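Local atomic coordinates of beta-galactosidase (Trichoderma reesei, PDB entry 3OG2), a protein that probably hydrolyses terminal non-reducing beta-D-galactose residues in beta-D-galactosides, as a family 35 glycoside hydrolase. Residues G37-G45 with Q365-I376; S450-K461 with Y466-E476. All coordinates share one frame; numbering follows the deposited sequence. Where two conformers were deposited one is given.

Interaction 1 (G37-G45 with Q365-I376); sequences GERVVIFSG and QGQFLKVSPGYI
This contact belongs to the TIM barrel of the family 35 catalytic domain: strand 38-47 packs against the end of helix 357-370 and the short, weakly bonded helical turn that starts near Gly374. Val41, Phe43, Leu369 and Ile376 carry most of it. The contact is apolar. Val41 divides its two methyls. Its CG1 is anti to the backbone N (chi1 174°) and meets Leu369 CD1 at 4.2 Å. Its CG2 passes alongside Ile376, 3.5 Å from Ile376 CG1, and also reaches the edge of the Tyr375 ring, 3.8 Å from Tyr375 CD2. Leu369 spans two rings. Its CD2 lies over one face of the Tyr375 ring, off toward the rim. Its CD1 sits 3.8 Å from Phe43 CD2, the two side chains crossing at about a right angle. Phe43 also comes close to the helix backbone, with Phe43 CE2 3.8 Å from Gly366 CA. Glycine brings no side chain into this spot. Ile376 works with both branches. Its CD1 approaches the strand backbone, 3.8 Å from Val40 C, while its CG2 touches the aliphatic part of Arg39, 3.9 Å from Arg39 CD. With an alanine in place of Ile376, Val41 CG2 and the Arg39 methylenes would probably lose their apolar partner, and a gap would open beneath the strand. The Arg39 guanidinium is engaged elsewhere, in a salt bridge with Asp29. The Tyr375 hydroxyl bonds Val316 O. Strand 42-45 runs nearly antiparallel to helix 365-370, at 156°. A helix packed on the outside of a parallel strand in this way is typical of a TIM barrel.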
loop_
_atom_site.group_PDB
_atom_site.type_symbol
_atom_site.label_atom_id
_atom_site.label_comp_id
_atom_site.label_asym_id
_atom_site.label_seq_id
_atom_site.Cartn_x
_atom_site.Cartn_y
_atom_site.Cartn_z
ATOM N N GLY A 37 -7.817 -26.108 12.026
ATOM C CA GLY A 37 -7.639 -27.496 11.603
ATOM C C GLY A 37 -7.678 -27.649 10.097
ATOM O O GLY A 37 -7.502 -28.809 9.641
ATOM N N GLU A 38 -7.854 -26.601 9.322
ATOM C CA GLU A 38 -7.980 -26.676 7.883
ATOM C C GLU A 38 -6.687 -26.179 7.254
ATOM O O GLU A 38 -6.281 -25.043 7.558
ATOM C CB GLU A 38 -9.150 -25.767 7.415
ATOM C CG GLU A 38 -9.323 -25.798 5.899
ATOM C CD GLU A 38 -10.310 -24.793 5.349
ATOM O OE1 GLU A 38 -10.787 -23.882 6.055
ATOM O OE2 GLU A 38 -10.664 -24.943 4.143
ATOM N N ARG A 39 -6.079 -26.967 6.380
ATOM C CA ARG A 39 -4.940 -26.439 5.623
ATOM C C ARG A 39 -5.394 -25.290 4.736
ATOM O O ARG A 39 -6.484 -25.382 4.126
ATOM C CB ARG A 39 -4.351 -27.502 4.688
ATOM C CG ARG A 39 -3.546 -28.582 5.419
ATOM C CD ARG A 39 -2.796 -29.349 4.329
ATOM N NE ARG A 39 -1.980 -30.415 4.932
ATOM C CZ ARG A 39 -0.794 -30.252 5.499
ATOM N NH1 ARG A 39 -0.246 -29.006 5.583
ATOM N NH2 ARG A 39 -0.176 -31.326 5.985
ATOM N N VAL A 40 -4.570 -24.269 4.595
ATOM C CA VAL A 40 -4.944 -23.115 3.766
ATOM C C VAL A 40 -3.698 -22.590 3.079
ATOM O O VAL A 40 -2.590 -22.682 3.621
ATOM C CB VAL A 40 -5.662 -22.071 4.620
ATOM C CG1 VAL A 40 -4.793 -21.595 5.807
ATOM C CG2 VAL A 40 -6.107 -20.851 3.800
ATOM N N VAL A 41 -3.860 -22.040 1.884
ATOM C CA VAL A 41 -2.859 -21.203 1.260
ATOM C C VAL A 41 -3.169 -19.794 1.738
ATOM O O VAL A 41 -4.268 -19.273 1.406
ATOM C CB VAL A 41 -2.881 -21.283 -0.272
ATOM C CG1 VAL A 41 -1.898 -20.249 -0.871
ATOM C CG2 VAL A 41 -2.569 -22.672 -0.758
ATOM N N ILE A 42 -2.301 -19.173 2.524
ATOM C CA ILE A 42 -2.503 -17.770 2.922
ATOM C C ILE A 42 -2.058 -16.895 1.752
ATOM O O ILE A 42 -0.891 -16.923 1.327
ATOM C CB ILE A 42 -1.702 -17.451 4.186
ATOM C CG1 ILE A 42 -2.221 -18.250 5.389
ATOM C CG2 ILE A 42 -1.667 -15.943 4.429
ATOM C CD1 ILE A 42 -3.659 -17.875 5.753
ATOM N N PHE A 43 -2.998 -16.152 1.217
ATOM C CA PHE A 43 -2.728 -15.235 0.089
ATOM C C PHE A 43 -3.201 -13.894 0.623
ATOM O O PHE A 43 -4.400 -13.714 0.869
ATOM C CB PHE A 43 -3.456 -15.693 -1.167
ATOM C CG PHE A 43 -2.777 -15.232 -2.475
ATOM C CD1 PHE A 43 -1.773 -14.271 -2.557
ATOM C CD2 PHE A 43 -3.215 -15.818 -3.661
ATOM C CE1 PHE A 43 -1.209 -13.872 -3.777
ATOM C CE2 PHE A 43 -2.640 -15.427 -4.875
ATOM C CZ PHE A 43 -1.652 -14.468 -4.961
ATOM N N SER A 44 -2.270 -12.986 0.842
ATOM C CA SER A 44 -2.442 -11.766 1.627
ATOM C C SER A 44 -2.079 -10.536 0.852
ATOM O O SER A 44 -1.200 -10.624 -0.018
ATOM C CB SER A 44 -1.515 -11.925 2.858
ATOM O OG SER A 44 -1.597 -10.763 3.692
ATOM N N GLY A 45 -2.712 -9.439 1.213
ATOM C CA GLY A 45 -2.372 -8.160 0.606
ATOM C C GLY A 45 -1.951 -7.169 1.685
ATOM O O GLY A 45 -2.625 -7.113 2.721
ATOM N N GLN A 365 -5.444 -15.470 -10.093
ATOM C CA GLN A 365 -4.527 -16.307 -9.294
ATOM C C GLN A 365 -5.069 -16.609 -7.916
ATOM O O GLN A 365 -4.966 -17.752 -7.448
ATOM C CB GLN A 365 -3.183 -15.571 -9.162
ATOM C CG GLN A 365 -2.488 -15.350 -10.530
ATOM C CD GLN A 365 -1.177 -14.614 -10.347
ATOM O OE1 GLN A 365 -0.565 -14.586 -9.266
ATOM N NE2 GLN A 365 -0.691 -13.978 -11.382
ATOM N N GLY A 366 -5.682 -15.609 -7.259
ATOM C CA GLY A 366 -6.249 -15.886 -5.939
ATOM C C GLY A 366 -7.401 -16.880 -5.992
ATOM O O GLY A 366 -7.534 -17.782 -5.140
ATOM N N GLN A 367 -8.258 -16.724 -7.019
ATOM C CA GLN A 367 -9.392 -17.636 -7.120
ATOM C C GLN A 367 -8.952 -19.054 -7.451
ATOM O O GLN A 367 -9.548 -20.005 -6.945
ATOM C CB GLN A 367 -10.377 -17.092 -8.159
ATOM C CG GLN A 367 -11.000 -15.764 -7.696
ATOM C CD GLN A 367 -11.820 -15.922 -6.454
ATOM O OE1 GLN A 367 -12.300 -16.909 -5.971
ATOM N NE2 GLN A 367 -12.005 -14.738 -5.818
ATOM N N PHE A 368 -7.893 -19.217 -8.239
ATOM C CA PHE A 368 -7.351 -20.534 -8.529
ATOM C C PHE A 368 -6.830 -21.207 -7.256
ATOM O O PHE A 368 -7.165 -22.382 -6.965
ATOM C CB PHE A 368 -6.219 -20.383 -9.565
ATOM C CG PHE A 368 -5.374 -21.650 -9.666
ATOM C CD1 PHE A 368 -5.918 -22.853 -10.086
ATOM C CD2 PHE A 368 -4.042 -21.596 -9.311
ATOM C CE1 PHE A 368 -5.171 -24.039 -10.125
ATOM C CE2 PHE A 368 -3.297 -22.753 -9.392
ATOM C CZ PHE A 368 -3.839 -23.948 -9.820
ATOM N N LEU A 369 -6.000 -20.476 -6.490
ATOM C CA LEU A 369 -5.347 -21.168 -5.359
ATOM C C LEU A 369 -6.382 -21.595 -4.320
ATOM O O LEU A 369 -6.224 -22.677 -3.731
ATOM C CB LEU A 369 -4.276 -20.294 -4.722
ATOM C CG LEU A 369 -2.959 -20.202 -5.544
ATOM C CD1 LEU A 369 -2.020 -19.223 -4.918
ATOM C CD2 LEU A 369 -2.294 -21.600 -5.624
ATOM N N LYS A 370 -7.445 -20.806 -4.114
ATOM C CA LYS A 370 -8.345 -21.157 -3.011
ATOM C C LYS A 370 -9.227 -22.361 -3.312
ATOM O O LYS A 370 -9.882 -22.862 -2.401
ATOM C CB LYS A 370 -9.119 -19.939 -2.571
ATOM C CG LYS A 370 -10.158 -19.467 -3.586
ATOM C CD LYS A 370 -10.837 -18.165 -3.066
ATOM C CE LYS A 370 -11.598 -18.432 -1.804
ATOM N NZ LYS A 370 -12.480 -17.288 -1.373
ATOM N N VAL A 371 -9.234 -22.861 -4.561
ATOM C CA VAL A 371 -9.996 -24.090 -4.846
ATOM C C VAL A 371 -9.048 -25.242 -5.149
ATOM O O VAL A 371 -9.513 -26.290 -5.640
ATOM C CB VAL A 371 -11.039 -23.856 -5.975
ATOM C CG1 VAL A 371 -12.066 -22.817 -5.542
ATOM C CG2 VAL A 371 -10.377 -23.453 -7.308
ATOM N N SER A 372 -7.768 -25.120 -4.795
ATOM C CA SER A 372 -6.756 -26.089 -5.218
ATOM C C SER A 372 -5.937 -26.607 -4.063
ATOM O O SER A 372 -4.724 -26.423 -4.000
ATOM C CB SER A 372 -5.837 -25.426 -6.279
ATOM O OG SER A 372 -6.598 -25.001 -7.400
ATOM N N PRO A 373 -6.598 -27.275 -3.113
ATOM C CA PRO A 373 -5.843 -27.741 -1.920
ATOM C C PRO A 373 -4.755 -28.730 -2.275
ATOM O O PRO A 373 -3.796 -28.844 -1.496
ATOM C CB PRO A 373 -6.900 -28.443 -1.087
ATOM C CG PRO A 373 -8.050 -28.675 -1.998
ATOM C CD PRO A 373 -8.019 -27.615 -3.051
ATOM N N GLY A 374 -4.787 -29.405 -3.406
ATOM C CA GLY A 374 -3.750 -30.327 -3.756
ATOM C C GLY A 374 -2.460 -29.604 -4.009
ATOM O O GLY A 374 -1.374 -30.211 -3.929
ATOM N N TYR A 375 -2.514 -28.319 -4.294
ATOM C CA TYR A 375 -1.264 -27.546 -4.427
ATOM C C TYR A 375 -0.436 -27.570 -3.150
ATOM O O TYR A 375 0.803 -27.569 -3.157
ATOM C CB TYR A 375 -1.635 -26.114 -4.830
ATOM C CG TYR A 375 -0.509 -25.098 -4.646
ATOM C CD1 TYR A 375 0.505 -24.956 -5.579
ATOM C CD2 TYR A 375 -0.493 -24.270 -3.514
ATOM C CE1 TYR A 375 1.523 -24.040 -5.417
ATOM C CE2 TYR A 375 0.509 -23.333 -3.335
ATOM C CZ TYR A 375 1.526 -23.227 -4.290
ATOM O OH TYR A 375 2.533 -22.320 -4.173
ATOM N N ILE A 376 -1.083 -27.601 -1.997
ATOM C CA ILE A 376 -0.384 -27.499 -0.733
ATOM C C ILE A 376 0.473 -28.703 -0.489
ATOM O O ILE A 376 1.572 -28.574 0.075
ATOM C CB ILE A 376 -1.376 -27.332 0.416
ATOM C CG1 ILE A 376 -2.130 -26.014 0.281
ATOM C CG2 ILE A 376 -0.595 -27.420 1.730
ATOM C CD1 ILE A 376 -3.301 -25.858 1.221
#

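Interaction 2 (S450-K461 with Y466-E476); sequences SKIHVTDYPVGK and YSTAEIFTWNE
Val454 and Ser467 form the backbone part of the contact, an antiparallel hydrogen-bonded pair in the hairpin of strands 450-459 and 462-467. Val454 N bonds Ser467 O at 3.1 Å, and Ser467 N returns to Val454 O.

Among the polar side chains, Glu470 turns its carboxylate to the backbone of strand 450-454. Ile452 N bonds Glu470 OE2 at 2.9 Å, from above the carboxylate plane, and Lys309 pairs with the same oxygen. A water links Glu470 OE1 to Lys451 NZ, whose salt bridges go to Glu491 and Asp449. His453 ND1 makes a weak bond to Thr468 O; His453 NE2 is held by Tyr423.

The apolar and aromatic group is centred on Tyr457 and Trp474. Ile471 CD1 lies over the centre of the Tyr457 ring, 4.0 Å from its centroid, and touches Val454 CG2. Trp474 has CG between its backbone N and carbonyl carbon (chi1 64°), and its indole lies along residues 458-460. Val459 CA sits over the six-membered ring, 3.9 Å from its centroid, and Gly460 N is 3.2 Å from Trp474 CZ3. Trp474 NE1 gives a weak bond, 3.3 Å, to Tyr457 OH; the stronger partners are Ser372 OG for Tyr457 OH and Val371 O for Trp474 NE1.

The grip on Glu470 probably fixes the start of strand 470-476 where the chain leaves the hairpin, while farther along Trp474 holds it beside residues 457-460, mainly by ring-face contact.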
loop_
_atom_site.group_PDB
_atom_site.type_symbol
_atom_site.label_atom_id
_atom_site.label_comp_id
_atom_site.label_asym_id
_atom_site.label_seq_id
_atom_site.Cartn_x
_atom_site.Cartn_y
_atom_site.Cartn_z
ATOM N N SER A 450 3.018 -16.899 -18.219
ATOM C CA SER A 450 3.358 -18.176 -17.555
ATOM C C SER A 450 2.045 -18.879 -17.247
ATOM O O SER A 450 1.048 -18.237 -16.955
ATOM C CB SER A 450 4.136 -17.871 -16.282
ATOM O OG SER A 450 4.425 -19.051 -15.561
ATOM N N LYS A 451 2.048 -20.207 -17.336
ATOM C CA LYS A 451 0.820 -20.962 -17.131
ATOM C C LYS A 451 1.048 -22.042 -16.117
ATOM O O LYS A 451 2.170 -22.512 -16.010
ATOM C CB LYS A 451 0.354 -21.628 -18.434
ATOM C CG LYS A 451 -0.030 -20.508 -19.421
ATOM C CD LYS A 451 -1.163 -20.863 -20.341
ATOM C CE LYS A 451 -1.186 -19.834 -21.470
ATOM N NZ LYS A 451 -2.125 -18.732 -21.100
ATOM N N ILE A 452 -0.011 -22.444 -15.449
ATOM C CA ILE A 452 -0.010 -23.640 -14.632
ATOM C C ILE A 452 -0.906 -24.670 -15.315
ATOM O O ILE A 452 -2.101 -24.487 -15.501
ATOM C CB ILE A 452 -0.462 -23.373 -13.188
ATOM C CG1 ILE A 452 0.056 -22.004 -12.737
ATOM C CG2 ILE A 452 -0.057 -24.533 -12.281
ATOM C CD1 ILE A 452 0.844 -21.952 -11.441
ATOM N N HIS A 453 -0.284 -25.794 -15.723
ATOM C CA HIS A 453 -1.020 -26.950 -16.237
ATOM C C HIS A 453 -1.192 -27.929 -15.083
ATOM O O HIS A 453 -0.376 -27.940 -14.156
ATOM C CB HIS A 453 -0.308 -27.616 -17.394
ATOM C CG HIS A 453 0.007 -26.694 -18.530
ATOM N ND1 HIS A 453 -0.842 -25.688 -18.979
ATOM C CD2 HIS A 453 1.069 -26.630 -19.344
ATOM C CE1 HIS A 453 -0.284 -25.053 -20.021
ATOM N NE2 HIS A 453 0.893 -25.610 -20.251
ATOM N N VAL A 454 -2.249 -28.742 -15.106
ATOM C CA VAL A 454 -2.489 -29.673 -14.013
ATOM C C VAL A 454 -2.757 -31.081 -14.514
ATOM O O VAL A 454 -3.217 -31.297 -15.631
ATOM C CB VAL A 454 -3.698 -29.226 -13.139
ATOM C CG1 VAL A 454 -3.431 -27.876 -12.466
ATOM C CG2 VAL A 454 -4.981 -29.123 -13.939
ATOM N N THR A 455 -2.457 -32.056 -13.651
ATOM C CA THR A 455 -2.896 -33.435 -13.886
ATOM C C THR A 455 -3.598 -33.978 -12.628
ATOM O O THR A 455 -3.262 -33.584 -11.479
ATOM C CB THR A 455 -1.794 -34.404 -14.361
ATOM O OG1 THR A 455 -0.837 -34.584 -13.326
ATOM C CG2 THR A 455 -1.052 -33.881 -15.602
ATOM N N ASP A 456 -4.549 -34.885 -12.824
ATOM C CA ASP A 456 -5.370 -35.471 -11.784
ATOM C C ASP A 456 -5.834 -34.424 -10.785
ATOM O O ASP A 456 -5.621 -34.501 -9.562
ATOM C CB ASP A 456 -4.598 -36.580 -11.049
ATOM C CG ASP A 456 -4.422 -37.724 -12.055
ATOM O OD1 ASP A 456 -5.450 -38.358 -12.431
ATOM O OD2 ASP A 456 -3.292 -37.982 -12.483
ATOM N N TYR A 457 -6.470 -33.384 -11.337
ATOM C CA TYR A 457 -6.934 -32.254 -10.536
ATOM C C TYR A 457 -8.355 -32.528 -10.108
ATOM O O TYR A 457 -9.252 -32.661 -10.972
ATOM C CB TYR A 457 -6.831 -30.989 -11.394
ATOM C CG TYR A 457 -7.270 -29.750 -10.654
ATOM C CD1 TYR A 457 -8.626 -29.340 -10.693
ATOM C CD2 TYR A 457 -6.371 -28.996 -9.905
ATOM C CE1 TYR A 457 -9.046 -28.217 -10.010
ATOM C CE2 TYR A 457 -6.790 -27.861 -9.241
ATOM C CZ TYR A 457 -8.123 -27.475 -9.310
ATOM O OH TYR A 457 -8.568 -26.364 -8.631
ATOM N N PRO A 458 -8.643 -32.586 -8.816
ATOM C CA PRO A 458 -10.008 -32.897 -8.404
ATOM C C PRO A 458 -10.962 -31.708 -8.535
ATOM O O PRO A 458 -10.654 -30.556 -8.139
ATOM C CB PRO A 458 -9.864 -33.245 -6.910
ATOM C CG PRO A 458 -8.540 -32.710 -6.515
ATOM C CD PRO A 458 -7.703 -32.449 -7.706
ATOM N N VAL A 459 -12.121 -31.978 -9.105
ATOM C CA VAL A 459 -13.186 -31.019 -9.269
ATOM C C VAL A 459 -14.422 -31.600 -8.603
ATOM O O VAL A 459 -15.368 -32.136 -9.212
ATOM C CB VAL A 459 -13.435 -30.680 -10.740
ATOM C CG1 VAL A 459 -14.495 -29.572 -10.888
ATOM C CG2 VAL A 459 -12.132 -30.241 -11.432
ATOM N N GLY A 460 -14.458 -31.604 -7.277
ATOM C CA GLY A 460 -15.578 -32.243 -6.565
ATOM C C GLY A 460 -15.518 -33.746 -6.775
ATOM O O GLY A 460 -14.523 -34.441 -6.544
ATOM N N LYS A 461 -16.639 -34.271 -7.245
ATOM C CA LYS A 461 -16.665 -35.698 -7.555
ATOM C C LYS A 461 -15.997 -36.001 -8.879
ATOM O O LYS A 461 -15.870 -37.210 -9.107
ATOM C CB LYS A 461 -18.142 -36.147 -7.516
ATOM C CG LYS A 461 -18.551 -36.131 -6.041
ATOM C CD LYS A 461 -19.891 -36.688 -5.685
ATOM C CE LYS A 461 -20.280 -36.306 -4.254
ATOM N NZ LYS A 461 -19.394 -36.978 -3.248
ATOM N N TYR A 466 -6.212 -34.184 -17.035
ATOM C CA TYR A 466 -5.244 -33.091 -17.214
ATOM C C TYR A 466 -6.013 -31.870 -17.699
ATOM O O TYR A 466 -7.111 -32.014 -18.257
ATOM C CB TYR A 466 -4.107 -33.434 -18.171
ATOM C CG TYR A 466 -4.596 -33.842 -19.558
ATOM C CD1 TYR A 466 -4.876 -32.915 -20.550
ATOM C CD2 TYR A 466 -4.765 -35.203 -19.869
ATOM C CE1 TYR A 466 -5.318 -33.274 -21.833
ATOM C CE2 TYR A 466 -5.217 -35.567 -21.139
ATOM C CZ TYR A 466 -5.477 -34.612 -22.099
ATOM O OH TYR A 466 -5.944 -35.072 -23.322
ATOM N N SER A 467 -5.379 -30.730 -17.553
ATOM C CA SER A 467 -5.842 -29.549 -18.288
ATOM C C SER A 467 -4.667 -28.648 -18.614
ATOM O O SER A 467 -3.830 -28.405 -17.708
ATOM C CB SER A 467 -6.844 -28.761 -17.439
ATOM O OG SER A 467 -7.253 -27.588 -18.160
ATOM N N THR A 468 -4.610 -28.163 -19.847
ATOM C CA THR A 468 -3.630 -27.160 -20.193
ATOM C C THR A 468 -4.214 -25.780 -19.907
ATOM O O THR A 468 -3.485 -24.847 -19.512
ATOM C CB THR A 468 -3.195 -27.229 -21.659
ATOM O OG1 THR A 468 -4.320 -26.920 -22.502
ATOM C CG2 THR A 468 -2.765 -28.649 -22.053
ATOM N N ALA A 469 -5.530 -25.629 -20.050
ATOM C CA ALA A 469 -6.113 -24.331 -19.690
ATOM C C ALA A 469 -6.080 -24.122 -18.195
ATOM O O ALA A 469 -6.152 -25.097 -17.429
ATOM C CB ALA A 469 -7.576 -24.359 -20.180
ATOM N N GLU A 470 -6.020 -22.862 -17.790
ATOM C CA GLU A 470 -5.934 -22.559 -16.376
ATOM C C GLU A 470 -7.300 -22.542 -15.734
ATOM O O GLU A 470 -8.317 -22.258 -16.366
ATOM C CB GLU A 470 -5.190 -21.207 -16.240
ATOM C CG GLU A 470 -3.718 -21.424 -16.682
ATOM C CD GLU A 470 -2.828 -20.236 -16.422
ATOM O OE1 GLU A 470 -2.905 -19.236 -17.200
ATOM O OE2 GLU A 470 -2.054 -20.332 -15.429
ATOM N N ILE A 471 -7.323 -22.892 -14.462
ATOM C CA ILE A 471 -8.564 -22.947 -13.712
ATOM C C ILE A 471 -8.788 -21.609 -13.034
ATOM O O ILE A 471 -7.893 -21.099 -12.348
ATOM C CB ILE A 471 -8.462 -24.049 -12.651
ATOM C CG1 ILE A 471 -8.433 -25.425 -13.295
ATOM C CG2 ILE A 471 -9.625 -23.997 -11.649
ATOM C CD1 ILE A 471 -7.234 -26.234 -13.120
ATOM N N PHE A 472 -9.941 -21.026 -13.252
ATOM C CA PHE A 472 -10.364 -19.817 -12.532
ATOM C C PHE A 472 -11.045 -20.219 -11.221
ATOM O O PHE A 472 -10.673 -19.771 -10.140
ATOM C CB PHE A 472 -11.274 -18.950 -13.432
ATOM C CG PHE A 472 -11.853 -17.819 -12.610
ATOM C CD1 PHE A 472 -11.028 -16.756 -12.204
ATOM C CD2 PHE A 472 -13.186 -17.810 -12.241
ATOM C CE1 PHE A 472 -11.560 -15.725 -11.448
ATOM C CE2 PHE A 472 -13.710 -16.768 -11.475
ATOM C CZ PHE A 472 -12.905 -15.708 -11.089
ATOM N N THR A 473 -12.053 -21.083 -11.296
ATOM C CA THR A 473 -12.729 -21.563 -10.094
ATOM C C THR A 473 -13.479 -22.828 -10.425
ATOM O O THR A 473 -13.656 -23.175 -11.627
ATOM C CB THR A 473 -13.689 -20.497 -9.515
ATOM O OG1 THR A 473 -13.997 -20.841 -8.158
ATOM C CG2 THR A 473 -15.011 -20.421 -10.287
ATOM N N TRP A 474 -13.948 -23.504 -9.391
ATOM C CA TRP A 474 -14.933 -24.576 -9.622
ATOM C C TRP A 474 -15.713 -24.692 -8.320
ATOM O O TRP A 474 -15.188 -24.309 -7.268
ATOM C CB TRP A 474 -14.293 -25.911 -10.011
ATOM C CG TRP A 474 -13.436 -26.490 -8.930
ATOM C CD1 TRP A 474 -12.088 -26.290 -8.788
ATOM C CD2 TRP A 474 -13.839 -27.336 -7.852
ATOM N NE1 TRP A 474 -11.627 -26.959 -7.680
ATOM C CE2 TRP A 474 -12.675 -27.605 -7.088
ATOM C CE3 TRP A 474 -15.086 -27.864 -7.472
ATOM C CZ2 TRP A 474 -12.749 -28.405 -5.963
ATOM C CZ3 TRP A 474 -15.155 -28.672 -6.334
ATOM C CH2 TRP A 474 -13.966 -28.924 -5.597
ATOM N N ASN A 475 -16.948 -25.202 -8.393
ATOM C CA ASN A 475 -17.665 -25.506 -7.175
ATOM C C ASN A 475 -18.716 -26.560 -7.487
ATOM O O ASN A 475 -19.193 -26.704 -8.606
ATOM C CB ASN A 475 -18.333 -24.236 -6.564
ATOM C CG ASN A 475 -18.400 -24.407 -5.055
ATOM O OD1 ASN A 475 -18.321 -25.546 -4.477
ATOM N ND2 ASN A 475 -18.444 -23.338 -4.322
ATOM N N GLU A 476 -19.050 -27.314 -6.453
ATOM C CA GLU A 476 -20.127 -28.302 -6.450
ATOM C C GLU A 476 -21.372 -27.606 -5.907
ATOM O O GLU A 476 -21.423 -27.300 -4.724
ATOM C CB GLU A 476 -19.708 -29.495 -5.592
ATOM C CG GLU A 476 -20.857 -30.524 -5.611
ATOM C CD GLU A 476 -20.523 -31.868 -5.032
ATOM O OE1 GLU A 476 -19.324 -32.198 -4.921
ATOM O OE2 GLU A 476 -21.499 -32.575 -4.729
HETATM O O HOH W 1 -4.269 -19.575 -19.552
HETATM O O HOH W 2 -4.714 -23.537 -13.377
HETATM O O HOH W 3 -4.359 -25.654 -15.236
HETATM O O HOH W 4 -18.842 -32.738 -7.710
#

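How the interactions relate
From the N terminus, the chain enters the barrel at 37-45 and returns after some 320 residues at 365-376. Interaction 1 thus closes a very long loop that holds most of the barrel. Interaction 2 follows in series. It closes a short hairpin connection, with four residues between its segments, in the beta-sheet domain 2, and then carries on into strand 470-476. The two neither nest nor cross. They meet where the barrel's last helix ends: Ser372 OG lies 2.7 Å from Tyr457 OH, and Val371 O lies 3.0 Å from Trp474 NE1, both probable hydrogen bonds. Phe368 and Gln367 pack on strand 470-476. Segment 365-376 therefore faces the barrel strand and also domain 2, tying the two domains together.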